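Local coordinates for probable DNA endonuclease SmrA (Escherichia coli, PDB 3QD7), which binds DNA and has DNA endonuclease activity, and is a stand-alone small MutS-related protein, crystallised here as a fragment holding its Smr domain, at residues V79-K85 / S123-V128; T12-I18 / R97-R102; E25-E29 / L104-D108. All blocks are in the same frame, centred on the assembly; numbering follows the deposited sequence.

Contact 1 (V79-K85 / S123-V128)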
loop_
_atom_site.group_PDB
_atom_site.type_symbol
_atom_site.label_atom_id
_atom_site.label_comp_id
_atom_site.label_asym_id
_atom_site.label_seq_id
_atom_site.Cartn_x
_atom_site.Cartn_y
_atom_site.Cartn_z
ATOM N N VAL A 79 4.090 1.081 -7.163
ATOM C CA VAL A 79 2.949 0.202 -7.305
ATOM C C VAL A 79 1.728 0.891 -6.760
ATOM O O VAL A 79 1.836 1.871 -6.001
ATOM C CB VAL A 79 3.172 -1.174 -6.642
ATOM C CG1 VAL A 79 4.307 -1.879 -7.330
ATOM C CG2 VAL A 79 3.469 -1.039 -5.116
ATOM N N LEU A 80 0.578 0.399 -7.200
ATOM C CA LEU A 80 -0.719 0.879 -6.780
ATOM C C LEU A 80 -1.421 -0.173 -5.941
ATOM O O LEU A 80 -1.562 -1.326 -6.362
ATOM C CB LEU A 80 -1.586 1.180 -8.024
ATOM C CG LEU A 80 -3.018 1.676 -7.779
ATOM C CD1 LEU A 80 -2.970 3.050 -7.109
ATOM C CD2 LEU A 80 -3.714 1.776 -9.115
ATOM N N ILE A 81 -1.900 0.205 -4.761
ATOM C CA ILE A 81 -2.727 -0.724 -4.007
ATOM C C ILE A 81 -4.155 -0.211 -3.872
ATOM O O ILE A 81 -4.378 0.893 -3.392
ATOM C CB ILE A 81 -2.129 -1.051 -2.615
ATOM C CG1 ILE A 81 -0.667 -1.536 -2.724
ATOM C CG2 ILE A 81 -3.012 -2.089 -1.891
ATOM C CD1 ILE A 81 -0.031 -1.706 -1.360
ATOM N N ILE A 82 -5.112 -1.057 -4.254
ATOM C CA ILE A 82 -6.525 -0.721 -4.264
ATOM C C ILE A 82 -7.236 -1.373 -3.091
ATOM O O ILE A 82 -7.466 -2.596 -3.073
ATOM C CB ILE A 82 -7.211 -1.189 -5.586
ATOM C CG1 ILE A 82 -6.332 -0.809 -6.800
ATOM C CG2 ILE A 82 -8.646 -0.607 -5.696
ATOM C CD1 ILE A 82 -6.582 -1.613 -8.083
ATOM N N HIS A 83 -7.581 -0.561 -2.101
ATOM C CA HIS A 83 -8.285 -1.065 -0.909
ATOM C C HIS A 83 -9.789 -0.772 -0.912
ATOM O O HIS A 83 -10.553 -1.493 -0.280
ATOM C CB HIS A 83 -7.647 -0.505 0.353
ATOM C CG HIS A 83 -7.459 0.973 0.307
ATOM N ND1 HIS A 83 -6.219 1.557 0.186
ATOM C CD2 HIS A 83 -8.357 1.984 0.342
ATOM C CE1 HIS A 83 -6.360 2.867 0.157
ATOM N NE2 HIS A 83 -7.650 3.150 0.235
ATOM N N GLY A 84 -10.204 0.281 -1.621
ATOM C CA GLY A 84 -11.612 0.653 -1.674
ATOM C C GLY A 84 -11.944 1.827 -0.767
ATOM O O GLY A 84 -11.136 2.220 0.067
ATOM N N LYS A 85 -13.143 2.388 -0.948
ATOM C CA LYS A 85 -13.617 3.513 -0.137
ATOM C C LYS A 85 -14.677 3.008 0.834
ATOM O O LYS A 85 -15.545 2.225 0.471
ATOM C CB LYS A 85 -14.190 4.642 -1.018
ATOM C CG LYS A 85 -13.325 5.063 -2.211
ATOM C CD LYS A 85 -13.997 6.157 -3.045
ATOM C CE LYS A 85 -13.149 6.571 -4.265
ATOM N NZ LYS A 85 -13.703 7.845 -4.901
ATOM N N SER A 123 -9.319 8.204 -3.410
ATOM C CA SER A 123 -9.292 7.833 -1.993
ATOM C C SER A 123 -9.483 6.315 -1.736
ATOM O O SER A 123 -9.327 5.843 -0.607
ATOM C CB SER A 123 -10.301 8.685 -1.195
ATOM O OG SER A 123 -11.593 8.110 -1.250
ATOM N N GLY A 124 -9.788 5.546 -2.786
ATOM C CA GLY A 124 -9.840 4.081 -2.639
ATOM C C GLY A 124 -8.533 3.353 -2.918
ATOM O O GLY A 124 -8.504 2.118 -2.918
ATOM N N ALA A 125 -7.449 4.082 -3.178
ATOM C CA ALA A 125 -6.176 3.428 -3.553
ATOM C C ALA A 125 -5.007 4.222 -3.104
ATOM O O ALA A 125 -5.136 5.433 -2.857
ATOM C CB ALA A 125 -6.115 3.238 -5.087
ATOM N N CYS A 126 -3.839 3.604 -3.013
ATOM C CA CYS A 126 -2.646 4.402 -2.769
ATOM C C CYS A 126 -1.457 4.009 -3.645
ATOM O O CYS A 126 -1.289 2.836 -4.023
ATOM C CB CYS A 126 -2.278 4.434 -1.278
ATOM S SG CYS A 126 -1.684 2.877 -0.666
ATOM N N TYR A 127 -0.676 5.027 -3.985
ATOM C CA TYR A 127 0.587 4.924 -4.701
ATOM C C TYR A 127 1.615 4.548 -3.687
ATOM O O TYR A 127 1.593 5.081 -2.577
ATOM C CB TYR A 127 1.016 6.303 -5.218
ATOM C CG TYR A 127 0.147 6.863 -6.295
ATOM C CD1 TYR A 127 -0.479 6.016 -7.200
ATOM C CD2 TYR A 127 -0.035 8.243 -6.439
ATOM C CE1 TYR A 127 -1.263 6.498 -8.206
ATOM C CE2 TYR A 127 -0.830 8.741 -7.456
ATOM C CZ TYR A 127 -1.435 7.848 -8.335
ATOM O OH TYR A 127 -2.224 8.279 -9.356
ATOM N N VAL A 128 2.558 3.704 -4.076
ATOM C CA VAL A 128 3.627 3.314 -3.188
ATOM C C VAL A 128 4.962 3.468 -3.938
ATOM O O VAL A 128 5.106 2.986 -5.072
ATOM C CB VAL A 128 3.438 1.831 -2.693
ATOM C CG1 VAL A 128 4.510 1.431 -1.669
ATOM C CG2 VAL A 128 2.031 1.588 -2.160
#
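V79, I81, C126 and V128 form the apolar centre on one face of the sheet. V79 CG2 lies 3.8 Å from V128 CB, and I81 CD1 lies 4.0 Å from V128 CG2. Helix 57-73 packs on V79, and L104 of helix 92-105 packs on I81 and V128. On the other face L80 CD1 meets A125 CB at 3.7 Å and Y127 CD1 at 3.9 Å. The strands run antiparallel at 158°. V79 N donates to V128 O (3.0 Å) and V128 N to V79 O (2.8 Å); I81 N donates to C126 O and C126 N to I81 O, both at 2.8 Å. Past I82 the strand ends, and the polar edge begins. G124 O accepts both H83 N (2.9 Å) and G84 N (2.8 Å). H83 NE2 donates a hydrogen bond to S123 O at 3.3 Å. At G84 a CB would jam against the carbonyl O of H83, hence glycine. Flanked by strands 49-51 and 110-115, the pair is an interior antiparallel seam of the mixed Smr-domain sheet.

Contact 2 (T12-I18 / R97-R102)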
loop_
_atom_site.group_PDB
_atom_site.type_symbol
_atom_site.label_atom_id
_atom_site.label_comp_id
_atom_site.label_asym_id
_atom_site.label_seq_id
_atom_site.Cartn_x
_atom_site.Cartn_y
_atom_site.Cartn_z
ATOM N N THR A 12 -0.546 -7.809 12.788
ATOM C CA THR A 12 -1.918 -7.414 13.030
ATOM C C THR A 12 -2.014 -7.042 14.498
ATOM O O THR A 12 -1.034 -7.144 15.238
ATOM C CB THR A 12 -2.916 -8.546 12.712
ATOM O OG1 THR A 12 -2.632 -9.669 13.544
ATOM C CG2 THR A 12 -2.816 -8.982 11.269
ATOM N N GLY A 13 -3.184 -6.602 14.926
ATOM C CA GLY A 13 -3.409 -6.421 16.350
ATOM C C GLY A 13 -3.042 -5.024 16.762
ATOM O O GLY A 13 -2.025 -4.481 16.324
ATOM N N PHE A 14 -3.878 -4.448 17.616
ATOM C CA PHE A 14 -3.745 -3.040 18.007
ATOM C C PHE A 14 -3.702 -2.171 16.746
ATOM O O PHE A 14 -2.928 -1.201 16.648
ATOM C CB PHE A 14 -2.537 -2.822 18.934
ATOM C CG PHE A 14 -2.612 -3.615 20.218
ATOM C CD1 PHE A 14 -3.137 -3.041 21.373
ATOM C CD2 PHE A 14 -2.186 -4.940 20.264
ATOM C CE1 PHE A 14 -3.224 -3.774 22.549
ATOM C CE2 PHE A 14 -2.271 -5.679 21.441
ATOM C CZ PHE A 14 -2.787 -5.095 22.583
ATOM N N LEU A 15 -4.547 -2.552 15.781
ATOM C CA LEU A 15 -4.760 -1.758 14.590
ATOM C C LEU A 15 -5.056 -0.336 15.022
ATOM O O LEU A 15 -5.921 -0.095 15.870
ATOM C CB LEU A 15 -5.905 -2.293 13.717
ATOM C CG LEU A 15 -6.129 -1.499 12.411
ATOM C CD1 LEU A 15 -4.838 -1.359 11.615
ATOM C CD2 LEU A 15 -7.215 -2.130 11.564
ATOM N N ASP A 16 -4.267 0.575 14.470
ATOM C CA ASP A 16 -4.484 1.996 14.561
ATOM C C ASP A 16 -5.370 2.405 13.367
ATOM O O ASP A 16 -4.874 2.614 12.255
ATOM C CB ASP A 16 -3.128 2.748 14.590
ATOM C CG ASP A 16 -1.946 1.932 13.976
ATOM O OD1 ASP A 16 -1.934 0.667 14.037
ATOM O OD2 ASP A 16 -0.992 2.567 13.446
ATOM N N ILE A 17 -6.682 2.492 13.609
ATOM C CA ILE A 17 -7.665 2.776 12.559
ATOM C C ILE A 17 -7.512 4.205 12.091
ATOM O O ILE A 17 -7.458 5.124 12.911
ATOM C CB ILE A 17 -9.104 2.484 13.022
ATOM C CG1 ILE A 17 -9.247 0.981 13.270
ATOM C CG2 ILE A 17 -10.134 2.932 11.970
ATOM C CD1 ILE A 17 -10.463 0.593 14.108
ATOM N N ILE A 18 -7.416 4.384 10.774
ATOM C CA ILE A 18 -7.267 5.723 10.213
ATOM C C ILE A 18 -8.633 6.341 9.880
ATOM O O ILE A 18 -9.441 5.745 9.144
ATOM C CB ILE A 18 -6.304 5.759 8.997
ATOM C CG1 ILE A 18 -4.957 5.140 9.369
ATOM C CG2 ILE A 18 -6.086 7.215 8.480
ATOM C CD1 ILE A 18 -4.200 4.703 8.176
ATOM N N ARG A 97 -7.638 -0.494 4.478
ATOM C CA ARG A 97 -6.816 0.683 4.247
ATOM C C ARG A 97 -5.857 0.899 5.428
ATOM O O ARG A 97 -4.681 1.221 5.238
ATOM C CB ARG A 97 -7.706 1.926 4.052
ATOM C CG ARG A 97 -6.933 3.168 3.533
ATOM C CD ARG A 97 -7.834 4.374 3.312
ATOM N NE ARG A 97 -8.340 4.918 4.572
ATOM C CZ ARG A 97 -8.127 6.153 5.014
ATOM N NH1 ARG A 97 -7.412 7.034 4.298
ATOM N NH2 ARG A 97 -8.637 6.505 6.189
ATOM N N SER A 98 -6.375 0.731 6.650
ATOM C CA SER A 98 -5.566 0.977 7.867
ATOM C C SER A 98 -4.458 -0.055 8.040
ATOM O O SER A 98 -3.337 0.304 8.409
ATOM C CB SER A 98 -6.424 1.067 9.128
ATOM O OG SER A 98 -7.238 2.205 9.084
ATOM N N TYR A 99 -4.765 -1.315 7.728
ATOM C CA TYR A 99 -3.752 -2.368 7.742
ATOM C C TYR A 99 -2.717 -2.130 6.674
ATOM O O TYR A 99 -1.515 -2.328 6.925
ATOM C CB TYR A 99 -4.385 -3.750 7.565
ATOM C CG TYR A 99 -4.768 -4.401 8.876
ATOM C CD1 TYR A 99 -3.804 -4.619 9.882
ATOM C CD2 TYR A 99 -6.087 -4.799 9.125
ATOM C CE1 TYR A 99 -4.146 -5.224 11.087
ATOM C CE2 TYR A 99 -6.447 -5.405 10.347
ATOM C CZ TYR A 99 -5.463 -5.610 11.313
ATOM O OH TYR A 99 -5.794 -6.190 12.502
ATOM N N VAL A 100 -3.165 -1.708 5.479
ATOM C CA VAL A 100 -2.212 -1.470 4.376
ATOM C C VAL A 100 -1.251 -0.332 4.778
ATOM O O VAL A 100 -0.043 -0.403 4.538
ATOM C CB VAL A 100 -2.928 -1.166 3.014
ATOM C CG1 VAL A 100 -1.925 -0.620 1.981
ATOM C CG2 VAL A 100 -3.668 -2.423 2.448
ATOM N N ALA A 101 -1.786 0.698 5.429
ATOM C CA ALA A 101 -0.946 1.790 5.935
ATOM C C ALA A 101 0.197 1.300 6.837
ATOM O O ALA A 101 1.321 1.762 6.721
ATOM C CB ALA A 101 -1.792 2.815 6.676
ATOM N N ARG A 102 -0.106 0.380 7.750
ATOM C CA ARG A 102 0.907 -0.166 8.634
ATOM C C ARG A 102 1.839 -1.107 7.885
ATOM O O ARG A 102 3.054 -1.012 8.025
ATOM C CB ARG A 102 0.233 -0.942 9.767
ATOM C CG ARG A 102 1.182 -1.857 10.514
ATOM C CD ARG A 102 0.423 -2.826 11.357
ATOM N NE ARG A 102 -0.073 -2.174 12.564
ATOM C CZ ARG A 102 -0.542 -2.823 13.618
ATOM N NH1 ARG A 102 -0.581 -4.155 13.610
ATOM N NH2 ARG A 102 -0.963 -2.141 14.675
HETATM O O HOH W 1 -2.833 1.610 10.714
#
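An irregular N-terminal segment, 12-18, lies along helix 92-105 of the alpha/beta Smr domain. It has no regular secondary structure, and side chains of the helix bond to several of its polar groups. R102 does most of this work. Its NH1 and NH2 both donate to G13 O, each at 3.1 Å, and NH2 also forms a salt bridge with D16 OD1 at 3.0 Å. The R102 guanidinium thus bonds to both G13 O and D16 OD1, and NH1 has a weak bond to T11 O. At the other end, I18 N donates to S98 OG at 2.8 Å, and S98 OG is also bonded to N94 O. R97 NH2 gives I18 O only a weak bond of 3.2 Å; its firmer partners are Q22 O, through NH1, and P19 O. Apolar contacts fill the spaces between. L15 CD2 sits over the face of the Y99 ring, 3.9 Å from its centroid, in a CH-pi contact. I18 points toward the helix, and its CD1 touches A101 CB at 3.4 Å. A water bridges the two segments: it donates to D16 O and to S98 O, each 2.7 Å from its oxygen.

Contact 3 (E25-E29 / L104-D108)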
loop_
_atom_site.group_PDB
_atom_site.type_symbol
_atom_site.label_atom_id
_atom_site.label_comp_id
_atom_site.label_asym_id
_atom_site.label_seq_id
_atom_site.Cartn_x
_atom_site.Cartn_y
_atom_site.Cartn_z
ATOM N N GLU A 25 -0.635 8.978 3.900
ATOM C CA GLU A 25 0.621 9.608 3.545
ATOM C C GLU A 25 1.744 9.136 4.468
ATOM O O GLU A 25 1.570 9.025 5.702
ATOM C CB GLU A 25 0.500 11.117 3.588
ATOM C CG GLU A 25 -0.226 11.743 2.399
ATOM C CD GLU A 25 -0.368 13.243 2.554
ATOM O OE1 GLU A 25 0.005 13.741 3.646
ATOM O OE2 GLU A 25 -0.844 13.922 1.604
ATOM N N PHE A 26 2.888 8.829 3.871
ATOM C CA PHE A 26 4.028 8.312 4.616
ATOM C C PHE A 26 5.252 8.619 3.796
ATOM O O PHE A 26 5.247 8.417 2.580
ATOM C CB PHE A 26 3.908 6.782 4.854
ATOM C CG PHE A 26 5.148 6.150 5.423
ATOM C CD1 PHE A 26 5.475 6.301 6.764
ATOM C CD2 PHE A 26 5.977 5.392 4.625
ATOM C CE1 PHE A 26 6.654 5.725 7.303
ATOM C CE2 PHE A 26 7.127 4.804 5.135
ATOM C CZ PHE A 26 7.472 4.982 6.493
ATOM N N ARG A 27 6.302 9.090 4.465
ATOM C CA ARG A 27 7.568 9.344 3.819
ATOM C C ARG A 27 8.691 9.041 4.813
ATOM O O ARG A 27 8.676 9.542 5.940
ATOM C CB ARG A 27 7.619 10.797 3.333
ATOM C CG ARG A 27 8.907 11.204 2.629
ATOM C CD ARG A 27 8.928 12.724 2.350
ATOM N NE ARG A 27 8.730 13.508 3.575
ATOM C CZ ARG A 27 8.000 14.619 3.655
ATOM N NH1 ARG A 27 7.384 15.087 2.580
ATOM N NH2 ARG A 27 7.880 15.256 4.817
ATOM N N ARG A 28 9.645 8.199 4.401
ATOM C CA ARG A 28 10.812 7.930 5.236
ATOM C C ARG A 28 11.747 9.128 5.224
ATOM O O ARG A 28 11.785 9.875 4.249
ATOM C CB ARG A 28 11.570 6.692 4.760
ATOM C CG ARG A 28 10.806 5.418 5.064
ATOM C CD ARG A 28 11.709 4.251 5.366
ATOM N NE ARG A 28 11.029 3.034 4.959
ATOM C CZ ARG A 28 10.298 2.279 5.765
ATOM N NH1 ARG A 28 10.163 2.593 7.054
ATOM N NH2 ARG A 28 9.707 1.205 5.277
ATOM N N GLU A 29 12.468 9.307 6.330
ATOM C CA GLU A 29 13.550 10.295 6.449
ATOM C C GLU A 29 14.693 9.904 5.530
ATOM O O GLU A 29 14.953 8.723 5.319
ATOM C CB GLU A 29 14.108 10.327 7.885
ATOM C CG GLU A 29 13.089 10.610 8.994
ATOM C CD GLU A 29 12.136 9.426 9.301
ATOM O OE1 GLU A 29 12.503 8.242 9.045
ATOM O OE2 GLU A 29 11.007 9.694 9.797
ATOM N N LEU A 104 2.850 -1.397 4.840
ATOM C CA LEU A 104 3.809 -0.824 3.916
ATOM C C LEU A 104 5.010 -0.267 4.648
ATOM O O LEU A 104 6.116 -0.356 4.131
ATOM C CB LEU A 104 3.184 0.232 2.999
ATOM C CG LEU A 104 2.133 -0.266 2.018
ATOM C CD1 LEU A 104 1.434 0.899 1.286
ATOM C CD2 LEU A 104 2.721 -1.279 1.037
ATOM N N THR A 105 4.810 0.289 5.854
ATOM C CA THR A 105 5.944 0.830 6.625
ATOM C C THR A 105 6.877 -0.286 7.135
ATOM O O THR A 105 8.026 -0.019 7.506
ATOM C CB THR A 105 5.513 1.691 7.824
ATOM O OG1 THR A 105 4.919 0.848 8.815
ATOM C CG2 THR A 105 4.508 2.796 7.416
ATOM N N GLU A 106 6.389 -1.526 7.143
ATOM C CA GLU A 106 7.177 -2.674 7.647
ATOM C C GLU A 106 8.183 -3.272 6.644
ATOM O O GLU A 106 9.074 -4.065 7.022
ATOM C CB GLU A 106 6.231 -3.745 8.189
ATOM C CG GLU A 106 5.604 -3.287 9.468
ATOM C CD GLU A 106 4.543 -4.213 9.997
ATOM O OE1 GLU A 106 3.923 -4.940 9.226
ATOM O OE2 GLU A 106 4.288 -4.179 11.206
ATOM N N PHE A 107 8.032 -2.903 5.373
ATOM C CA PHE A 107 9.004 -3.232 4.361
ATOM C C PHE A 107 10.149 -2.220 4.377
ATOM O O PHE A 107 9.948 -1.004 4.214
ATOM C CB PHE A 107 8.348 -3.249 2.972
ATOM C CG PHE A 107 7.373 -4.388 2.767
ATOM C CD1 PHE A 107 7.827 -5.668 2.447
ATOM C CD2 PHE A 107 5.998 -4.173 2.869
ATOM C CE1 PHE A 107 6.946 -6.720 2.256
ATOM C CE2 PHE A 107 5.097 -5.228 2.668
ATOM C CZ PHE A 107 5.569 -6.501 2.355
ATOM N N ASP A 108 11.354 -2.731 4.551
ATOM C CA ASP A 108 12.559 -1.937 4.363
ATOM C C ASP A 108 12.614 -1.152 3.024
ATOM O O ASP A 108 13.122 -0.034 2.990
ATOM C CB ASP A 108 13.799 -2.844 4.494
ATOM C CG ASP A 108 15.013 -2.085 4.937
ATOM O OD1 ASP A 108 14.929 -1.373 5.966
ATOM O OD2 ASP A 108 16.043 -2.194 4.251
#
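R28, T105 and F26 carry most of this small contact. R28 extends from the end of strand 25-27 to the backbone at T105 and beyond. Its NH2 donates to T105 O at 3.0 Å, and NH1 adds a weak bond to T105 O at 3.4 Å. F107 O lies 2.5 Å from R28 NH2. R28 NE is bonded to V110 O, so the guanidinium bonds to both T105 O and V110 O of strand 110-115. T105 takes part with its methyl group as well. Its CG2 stands over the face of the F26 ring, 3.6 Å from the centroid and 10° off the normal, a close CH-pi contact. T105 OG1 is bonded instead to R102 O. F26 also meets the Y113 ring on the neighbouring strand 110-115. The contact joins strand 25-27, outermost within this chain, to the link from helix 92-105 into strand 110-115, an edge-strand-to-helix packing in the alpha/beta fold of the Smr domain.

Overall arrangement
Contact 1 is a buried contact in the core, its centre about 6 Å from the centre of the chain. Contacts 2 and 3 are partly buried, their centres about 11 and 10 Å from it. Helix 92-105 links all three. Contact 2 uses its middle, contact 3 its last part, and its V100 and L104 pack on I81 in contact 1. Contacts 1 and 3 also share the sheet, one inside it and one at its edge. The chemistry follows the place. Backbone ladders and aliphatic packing hold contact 1. Arginine bonds to carbonyls and a CH-pi contact recur in contacts 2 and 3. Only contact 2 has a salt bridge between its own segments. Contacts 2 and 3 join segments before strand 49-51 to helix 92-105 and the residues after it.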